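Local atomic coordinates of benzyl alcohol dehydrogenase (Acinetobacter calcoaceticus, PDB entry 1F8F), a protein that catalyses the NAD-dependent oxidation of benzyl alcohol and probably related aryl alcohols to their aldehydes, as a zinc-containing alcohol dehydrogenase. Residues 88-93 and 323-328; 205-210 and 234-239; 238-243 and 248-253. All coordinates share one frame; numbering follows the deposited sequence.

Contact 1 of 3, residues 88-93 and 323-328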
loop_
_atom_site.group_PDB
_atom_site.type_symbol
_atom_site.label_atom_id
_atom_site.label_comp_id
_atom_site.label_asym_id
_atom_site.label_seq_id
_atom_site.Cartn_x
_atom_site.Cartn_y
_atom_site.Cartn_z
ATOM N N VAL A 88 25.526 10.291 14.681
ATOM C CA VAL A 88 25.891 9.484 13.491
ATOM C C VAL A 88 25.701 10.358 12.254
ATOM O O VAL A 88 24.708 11.105 12.206
ATOM C CB VAL A 88 25.072 8.184 13.495
ATOM C CG1 VAL A 88 25.274 7.514 12.119
ATOM C CG2 VAL A 88 25.527 7.207 14.584
ATOM N N LEU A 89 26.574 10.572 11.336
ATOM C CA LEU A 89 26.488 11.468 10.207
ATOM C C LEU A 89 26.176 10.603 8.973
ATOM O O LEU A 89 26.934 9.738 8.567
ATOM C CB LEU A 89 27.875 12.040 9.885
ATOM C CG LEU A 89 28.639 12.623 11.067
ATOM C CD1 LEU A 89 29.803 13.500 10.560
ATOM C CD2 LEU A 89 27.732 13.516 11.934
ATOM N N SER A 90 25.004 10.822 8.436
ATOM C CA SER A 90 24.393 10.111 7.352
ATOM C C SER A 90 24.617 10.872 6.049
ATOM O O SER A 90 25.347 11.869 6.066
ATOM C CB SER A 90 22.881 9.940 7.623
ATOM O OG SER A 90 22.210 9.041 6.778
ATOM N N TYR A 91 24.056 10.436 4.927
ATOM C CA TYR A 91 24.231 11.123 3.669
ATOM C C TYR A 91 23.575 12.519 3.689
ATOM O O TYR A 91 22.954 12.992 4.610
ATOM C CB TYR A 91 23.700 10.326 2.500
ATOM C CG TYR A 91 22.217 9.955 2.623
ATOM C CD1 TYR A 91 21.224 10.750 2.049
ATOM C CD2 TYR A 91 21.837 8.777 3.246
ATOM C CE1 TYR A 91 19.875 10.424 2.173
ATOM C CE2 TYR A 91 20.513 8.417 3.379
ATOM C CZ TYR A 91 19.548 9.228 2.799
ATOM O OH TYR A 91 18.228 8.873 2.944
ATOM N N GLY A 92 23.768 13.234 2.587
ATOM C CA GLY A 92 23.389 14.573 2.270
ATOM C C GLY A 92 22.156 14.820 1.426
ATOM O O GLY A 92 21.983 14.420 0.287
ATOM N N TYR A 93 21.169 15.506 2.066
ATOM C CA TYR A 93 19.897 15.859 1.438
ATOM C C TYR A 93 19.453 17.298 1.690
ATOM O O TYR A 93 19.803 17.954 2.670
ATOM C CB TYR A 93 18.792 14.864 1.753
ATOM C CG TYR A 93 18.296 14.773 3.174
ATOM C CD1 TYR A 93 19.107 14.191 4.154
ATOM C CD2 TYR A 93 17.053 15.235 3.579
ATOM C CE1 TYR A 93 18.732 14.066 5.474
ATOM C CE2 TYR A 93 16.636 15.121 4.897
ATOM C CZ TYR A 93 17.482 14.546 5.820
ATOM O OH TYR A 93 17.070 14.445 7.143
ATOM N N LYS A 323 14.646 8.845 11.465
ATOM C CA LYS A 323 13.756 7.870 12.026
ATOM C C LYS A 323 14.356 6.458 12.121
ATOM O O LYS A 323 14.332 5.836 13.174
ATOM C CB LYS A 323 12.465 7.748 11.176
ATOM C CG LYS A 323 11.382 6.990 11.915
ATOM C CD LYS A 323 10.279 6.473 10.968
ATOM C CE LYS A 323 9.174 5.844 11.843
ATOM N NZ LYS A 323 8.052 5.387 11.000
ATOM N N PHE A 324 14.887 5.903 11.037
ATOM C CA PHE A 324 15.437 4.565 10.922
ATOM C C PHE A 324 16.718 4.283 11.707
ATOM O O PHE A 324 16.866 3.151 12.213
ATOM C CB PHE A 324 15.657 4.224 9.419
ATOM C CG PHE A 324 15.799 2.742 9.149
ATOM C CD1 PHE A 324 14.888 1.814 9.615
ATOM C CD2 PHE A 324 16.870 2.229 8.415
ATOM C CE1 PHE A 324 15.029 0.450 9.360
ATOM C CE2 PHE A 324 17.006 0.893 8.142
ATOM C CZ PHE A 324 16.079 -0.037 8.608
ATOM N N ILE A 325 17.678 5.216 11.747
ATOM C CA ILE A 325 18.942 4.988 12.445
ATOM C C ILE A 325 18.714 4.668 13.905
ATOM O O ILE A 325 19.222 3.649 14.376
ATOM C CB ILE A 325 20.033 6.037 12.220
ATOM C CG1 ILE A 325 20.720 5.698 10.864
ATOM C CG2 ILE A 325 21.112 6.076 13.324
ATOM C CD1 ILE A 325 21.509 6.923 10.452
ATOM N N PRO A 326 17.985 5.505 14.636
ATOM C CA PRO A 326 17.633 5.167 16.010
ATOM C C PRO A 326 16.880 3.847 16.096
ATOM O O PRO A 326 17.026 3.154 17.122
ATOM C CB PRO A 326 16.800 6.365 16.512
ATOM C CG PRO A 326 17.153 7.458 15.554
ATOM C CD PRO A 326 17.474 6.823 14.228
ATOM N N GLU A 327 16.038 3.437 15.122
ATOM C CA GLU A 327 15.364 2.161 15.230
ATOM C C GLU A 327 16.399 1.014 15.185
ATOM O O GLU A 327 16.345 0.057 15.969
ATOM C CB GLU A 327 14.263 1.939 14.176
ATOM C CG GLU A 327 12.987 2.750 14.375
ATOM C CD GLU A 327 12.112 2.844 13.159
ATOM O OE1 GLU A 327 12.421 2.473 12.017
ATOM O OE2 GLU A 327 10.964 3.335 13.306
ATOM N N LEU A 328 17.403 1.116 14.297
ATOM C CA LEU A 328 18.434 0.074 14.293
ATOM C C LEU A 328 19.213 0.047 15.615
ATOM O O LEU A 328 19.503 -1.035 16.094
ATOM C CB LEU A 328 19.379 0.226 13.116
ATOM C CG LEU A 328 18.729 0.150 11.712
ATOM C CD1 LEU A 328 19.835 0.410 10.693
ATOM C CD2 LEU A 328 17.949 -1.132 11.492
#
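Ile325 reaches from helix 321-333 to the end of strand 86-89, where it meets Val88 and Ser90. Its methyl CD1 does all the touching. CG1 of Val88 lies 4.2 Å from Ile325 CD1, and the two side chains cross obliquely. The hydroxyl OG of Ser90 stands 4.3 Å from the same Ile325 CD1. CD1 thus meets two residues that are next but one in the chain. Both point their CB toward the helix, while Leu89 between them points away.

The torsions set up this meeting. Val88 holds CG1 anti to its backbone N (chi1 169°), and CG1 is the branch that meets Ile325. Ile325 extends its longer branch, chi2 164°, which carries CD1 out from the helix.

Around the pair, Val157 of strand 156-159 also touches Ile325, and Leu168 packs on Val88. Ser90 OG is hydrogen-bonded to Gln176 NE2 of helix 174-186.

The contact joins the GroES-like part of the sequence to the zinc-binding dehydrogenase part. The side chain of Ser90 is about 10 Å from a bound zinc ion and from a bound NAD. The contact is small and buried, with no hydrogen bond across it, so it depends on shape and van der Waals attraction.

Contact 2 of 3, residues 205-210 and 234-239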
loop_
_atom_site.group_PDB
_atom_site.type_symbol
_atom_site.label_atom_id
_atom_site.label_comp_id
_atom_site.label_asym_id
_atom_site.label_seq_id
_atom_site.Cartn_x
_atom_site.Cartn_y
_atom_site.Cartn_z
ATOM N N SER A 205 23.978 -7.242 6.511
ATOM C CA SER A 205 23.063 -6.363 7.213
ATOM C C SER A 205 21.620 -6.712 6.818
ATOM O O SER A 205 20.708 -6.880 7.649
ATOM C CB SER A 205 23.341 -4.879 6.954
ATOM O OG SER A 205 24.582 -4.426 7.456
ATOM N N ALA A 206 21.377 -6.938 5.551
ATOM C CA ALA A 206 20.048 -7.303 5.017
ATOM C C ALA A 206 19.614 -8.649 5.556
ATOM O O ALA A 206 18.415 -8.851 5.754
ATOM C CB ALA A 206 20.068 -7.334 3.468
ATOM N N LEU A 207 20.614 -9.574 5.642
ATOM C CA LEU A 207 20.268 -10.900 6.159
ATOM C C LEU A 207 19.786 -10.779 7.622
ATOM O O LEU A 207 18.760 -11.360 7.947
ATOM C CB LEU A 207 21.418 -11.892 6.058
ATOM C CG LEU A 207 21.105 -13.255 6.706
ATOM C CD1 LEU A 207 21.552 -14.316 5.717
ATOM C CD2 LEU A 207 21.722 -13.353 8.093
ATOM N N LEU A 208 20.491 -10.025 8.456
ATOM C CA LEU A 208 20.104 -9.765 9.830
ATOM C C LEU A 208 18.717 -9.082 9.900
ATOM O O LEU A 208 17.876 -9.446 10.723
ATOM C CB LEU A 208 21.113 -8.887 10.600
ATOM C CG LEU A 208 22.490 -9.490 10.916
ATOM C CD1 LEU A 208 23.324 -8.522 11.742
ATOM C CD2 LEU A 208 22.367 -10.811 11.663
ATOM N N ALA A 209 18.343 -8.185 9.020
ATOM C CA ALA A 209 17.047 -7.533 8.984
ATOM C C ALA A 209 15.923 -8.444 8.530
ATOM O O ALA A 209 14.815 -8.264 9.020
ATOM C CB ALA A 209 17.064 -6.279 8.097
ATOM N N ALA A 210 16.156 -9.417 7.644
ATOM C CA ALA A 210 15.123 -10.357 7.218
ATOM C C ALA A 210 14.819 -11.307 8.399
ATOM O O ALA A 210 13.706 -11.813 8.556
ATOM C CB ALA A 210 15.609 -11.228 6.068
ATOM N N LEU A 234 25.385 -16.222 11.463
ATOM C CA LEU A 234 24.472 -15.118 11.741
ATOM C C LEU A 234 23.029 -15.594 11.617
ATOM O O LEU A 234 22.121 -14.863 12.024
ATOM C CB LEU A 234 24.773 -13.833 10.945
ATOM C CG LEU A 234 26.154 -13.205 11.134
ATOM C CD1 LEU A 234 26.554 -12.102 10.161
ATOM C CD2 LEU A 234 26.310 -12.537 12.486
ATOM N N GLY A 235 22.766 -16.798 11.109
ATOM C CA GLY A 235 21.431 -17.345 11.005
ATOM C C GLY A 235 20.868 -17.531 9.594
ATOM O O GLY A 235 19.627 -17.582 9.356
ATOM N N ALA A 236 21.773 -17.703 8.609
ATOM C CA ALA A 236 21.274 -18.014 7.256
ATOM C C ALA A 236 20.806 -19.482 7.363
ATOM O O ALA A 236 21.548 -20.227 8.045
ATOM C CB ALA A 236 22.318 -17.918 6.173
ATOM N N THR A 237 19.635 -19.788 6.827
ATOM C CA THR A 237 19.173 -21.163 6.870
ATOM C C THR A 237 19.971 -21.956 5.809
ATOM O O THR A 237 20.120 -23.146 6.020
ATOM C CB THR A 237 17.697 -21.404 6.496
ATOM O OG1 THR A 237 17.469 -20.851 5.177
ATOM C CG2 THR A 237 16.702 -20.851 7.514
ATOM N N HIS A 238 20.376 -21.388 4.701
ATOM C CA HIS A 238 21.040 -21.979 3.589
ATOM C C HIS A 238 22.109 -21.031 3.040
ATOM O O HIS A 238 21.884 -19.811 3.078
ATOM C CB HIS A 238 20.149 -22.315 2.357
ATOM C CG HIS A 238 19.039 -23.247 2.685
ATOM N ND1 HIS A 238 17.924 -22.850 3.417
ATOM C CD2 HIS A 238 18.902 -24.577 2.432
ATOM C CE1 HIS A 238 17.135 -23.908 3.587
ATOM N NE2 HIS A 238 17.721 -24.983 3.022
ATOM N N VAL A 239 23.274 -21.624 2.697
ATOM C CA VAL A 239 24.376 -20.892 2.098
ATOM C C VAL A 239 24.726 -21.569 0.781
ATOM O O VAL A 239 24.539 -22.781 0.662
ATOM C CB VAL A 239 25.612 -20.773 3.006
ATOM C CG1 VAL A 239 25.287 -19.812 4.163
ATOM C CG2 VAL A 239 26.167 -22.110 3.500
#
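This contact belongs to the Rossmann fold that binds NAD. Helix 201-213 begins within what is probably the GxGxxG motif, with Gly203 in its first turn. It packs on the turn between helix 225-234 and strand 238-241.

Leu207 and Leu208 carry the helix side. Leu207 CD1 lies 3.7 Å from Ala236 CB, the shortest approach of the contact. Its other methyl, Leu207 CD2, is 4.2 Å from Leu234 CB. The fork of Leu207 therefore spans the turn, one methyl on the residue before Gly235 and one on the residue after. Its CG is anti to the backbone N, chi1 175°, and this sends the fork toward the turn. Leu208 comes in beside it. Its CD2 is 3.9 Å from Leu234 CB, and these two side chains lie at a slant to each other. Leu234 CB is thus met by a methyl from each of the two leucines.

Gly235 has a positive phi of 113° and closes helix 225-234 with a Schellman motif. The turn bends the chain and brings Ala236 up to Leu207.

No hydrogen bond crosses the contact. The carbonyl O of Leu234 accepts one from Lys211 NZ, farther along helix 201-213, so a polar tie lies next to the leucine cluster. Ala236 O is hydrogen-bonded to Lys232 NZ. Leu207 also packs on Ile218 of strand 217-222, and Leu208 on Phe337 and Pro338.

All four touching residues are buried. Parallel neighbours 193-197, 217-222 and 238-241 are linked by helices 201-213 and 225-234. These are two successive beta-alpha-beta crossovers of a Rossmann fold, and the contact packs the first crossover helix on the end of the second.

Contact 3 of 3, residues 238-243 and 248-253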
loop_
_atom_site.group_PDB
_atom_site.type_symbol
_atom_site.label_atom_id
_atom_site.label_comp_id
_atom_site.label_asym_id
_atom_site.label_seq_id
_atom_site.Cartn_x
_atom_site.Cartn_y
_atom_site.Cartn_z
ATOM N N HIS A 238 20.376 -21.388 4.701
ATOM C CA HIS A 238 21.040 -21.979 3.589
ATOM C C HIS A 238 22.109 -21.031 3.040
ATOM O O HIS A 238 21.884 -19.811 3.078
ATOM C CB HIS A 238 20.149 -22.315 2.357
ATOM C CG HIS A 238 19.039 -23.247 2.685
ATOM N ND1 HIS A 238 17.924 -22.850 3.417
ATOM C CD2 HIS A 238 18.902 -24.577 2.432
ATOM C CE1 HIS A 238 17.135 -23.908 3.587
ATOM N NE2 HIS A 238 17.721 -24.983 3.022
ATOM N N VAL A 239 23.274 -21.624 2.697
ATOM C CA VAL A 239 24.376 -20.892 2.098
ATOM C C VAL A 239 24.726 -21.569 0.781
ATOM O O VAL A 239 24.539 -22.781 0.662
ATOM C CB VAL A 239 25.612 -20.773 3.006
ATOM C CG1 VAL A 239 25.287 -19.812 4.163
ATOM C CG2 VAL A 239 26.167 -22.110 3.500
ATOM N N ILE A 240 25.169 -20.871 -0.264
ATOM C CA ILE A 240 25.499 -21.364 -1.580
ATOM C C ILE A 240 26.757 -20.690 -2.156
ATOM O O ILE A 240 26.864 -19.452 -2.240
ATOM C CB ILE A 240 24.351 -21.049 -2.595
ATOM C CG1 ILE A 240 23.124 -21.934 -2.430
ATOM C CG2 ILE A 240 24.764 -21.131 -4.051
ATOM C CD1 ILE A 240 21.873 -21.305 -2.994
ATOM N N ASN A 241 27.685 -21.481 -2.650
ATOM C CA ASN A 241 28.899 -20.977 -3.314
ATOM C C ASN A 241 28.640 -20.899 -4.804
ATOM O O ASN A 241 28.606 -21.925 -5.471
ATOM C CB ASN A 241 30.083 -21.876 -2.964
ATOM C CG ASN A 241 31.458 -21.363 -3.338
ATOM O OD1 ASN A 241 31.671 -20.786 -4.415
ATOM N ND2 ASN A 241 32.449 -21.552 -2.477
ATOM N N SER A 242 28.481 -19.721 -5.409
ATOM C CA SER A 242 28.191 -19.575 -6.812
ATOM C C SER A 242 29.376 -19.783 -7.750
ATOM O O SER A 242 29.232 -19.414 -8.927
ATOM C CB SER A 242 27.605 -18.222 -7.195
ATOM O OG SER A 242 28.607 -17.241 -7.445
ATOM N N LYS A 243 30.496 -20.326 -7.285
ATOM C CA LYS A 243 31.621 -20.664 -8.131
ATOM C C LYS A 243 31.549 -22.157 -8.445
ATOM O O LYS A 243 31.781 -22.587 -9.557
ATOM C CB LYS A 243 32.957 -20.303 -7.485
ATOM C CG LYS A 243 34.097 -20.353 -8.504
ATOM C CD LYS A 243 35.252 -19.457 -8.086
ATOM C CE LYS A 243 35.018 -18.009 -8.556
ATOM N NZ LYS A 243 36.053 -17.168 -7.861
ATOM N N VAL A 248 20.860 -20.524 -9.276
ATOM C CA VAL A 248 19.450 -20.457 -9.640
ATOM C C VAL A 248 18.675 -21.724 -9.289
ATOM O O VAL A 248 17.550 -21.785 -8.717
ATOM C CB VAL A 248 19.333 -20.045 -11.102
ATOM C CG1 VAL A 248 17.887 -19.832 -11.557
ATOM C CG2 VAL A 248 20.081 -18.714 -11.332
ATOM N N ALA A 249 19.291 -22.843 -9.700
ATOM C CA ALA A 249 18.717 -24.158 -9.546
ATOM C C ALA A 249 18.648 -24.471 -8.041
ATOM O O ALA A 249 17.616 -24.980 -7.643
ATOM C CB ALA A 249 19.561 -25.218 -10.238
ATOM N N ALA A 250 19.731 -24.117 -7.338
ATOM C CA ALA A 250 19.675 -24.386 -5.900
ATOM C C ALA A 250 18.556 -23.537 -5.295
ATOM O O ALA A 250 17.672 -24.072 -4.621
ATOM C CB ALA A 250 21.053 -24.198 -5.275
ATOM N N ILE A 251 18.525 -22.230 -5.484
ATOM C CA ILE A 251 17.445 -21.396 -4.915
ATOM C C ILE A 251 16.105 -21.947 -5.325
ATOM O O ILE A 251 15.253 -22.051 -4.434
ATOM C CB ILE A 251 17.565 -19.903 -5.329
ATOM C CG1 ILE A 251 18.870 -19.330 -4.834
ATOM C CG2 ILE A 251 16.376 -19.101 -4.771
ATOM C CD1 ILE A 251 19.424 -18.036 -5.279
ATOM N N LYS A 252 15.808 -22.344 -6.560
ATOM C CA LYS A 252 14.468 -22.827 -6.913
ATOM C C LYS A 252 14.050 -24.105 -6.211
ATOM O O LYS A 252 12.875 -24.236 -5.744
ATOM C CB LYS A 252 14.383 -23.011 -8.433
ATOM C CG LYS A 252 13.851 -21.818 -9.233
ATOM C CD LYS A 252 14.282 -21.931 -10.684
ATOM C CE LYS A 252 13.888 -20.728 -11.505
ATOM N NZ LYS A 252 12.625 -20.923 -12.292
ATOM N N GLU A 253 15.024 -25.048 -6.049
ATOM C CA GLU A 253 14.643 -26.294 -5.316
ATOM C C GLU A 253 14.416 -26.038 -3.841
ATOM O O GLU A 253 13.484 -26.595 -3.244
ATOM C CB GLU A 253 15.622 -27.432 -5.598
ATOM C CG GLU A 253 17.072 -27.290 -5.183
ATOM C CD GLU A 253 18.170 -27.969 -5.989
ATOM O OE1 GLU A 253 17.946 -28.648 -7.014
ATOM O OE2 GLU A 253 19.395 -27.900 -5.659
#
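Ile240 holds CG1 anti to its carbonyl carbon (chi1 -75°) and extends the branch beyond it (chi2 157°), which sets CD1 against helix 247-254. Ile251 has a like shape, with CG1 beside its own backbone N (chi1 -61°), and this turns that branch back to the strand.

The contact centres on Ile240 CD1. This methyl lies 3.8 Å from Ala250 CB and 4.0 Å from Ile251 CG1. It therefore rests on two consecutive residues of the helix. Ala250 points its CB toward the strand. It also touches the stem of the isoleucine, with Ala250 CB 4.2 Å from Ile240 CG1. The Ile251 side chain crosses that of Ile240 at about a right angle. Ile240 CA and Ala250 CA, 7.9 Å apart, are the closest CA pair of the two segments.

No hydrogen bond crosses between the segments. The turn after the strand is held by a side-chain to backbone hydrogen bond. Asn241 OD1 accepts from Lys243 N at 3.1 Å, in the carbonyl plane and on a lone pair, which makes an Asx turn. Asn241 ND2 is hydrogen-bonded to Glu225 OE1. Ser242, in the same turn, touches the bound NAD.

Strand 238-241 is an outermost strand of the parallel sheet within the chain. It pairs with strand 217-222 through backbone hydrogen bonds of Ile240 to Ala220 and Asp222. Ile251 also touches Val195 and Trp197 of strand 193-197. Helix 247-254 is the crossover from edge strand 238-241 to strand 259-264, beyond 193-197, as in the 3-2-1-4-5-6 strand order of a Rossmann fold.

All three contacts are mainly apolar, with no hydrogen bond across any of them. Contact 1 lies nearest the middle of the chain; its centre is about 11 Å from that of the chain. It joins the GroES-like and zinc-binding dehydrogenase parts, and a serine hydroxyl borders its methyls. The centres of contacts 2 and 3 lie about 17 and 26 Å from that of the chain, both in the dehydrogenase part. Their segments overlap at His238 and Val239, though neither residue takes part in either contact. Contact 2 packs leucines on the turn leading into strand 238-241; contact 3 packs an isoleucine of that strand on the next helix. Contacts 1 and 2 are wholly buried, whereas contact 3 includes the partly exposed Ala250.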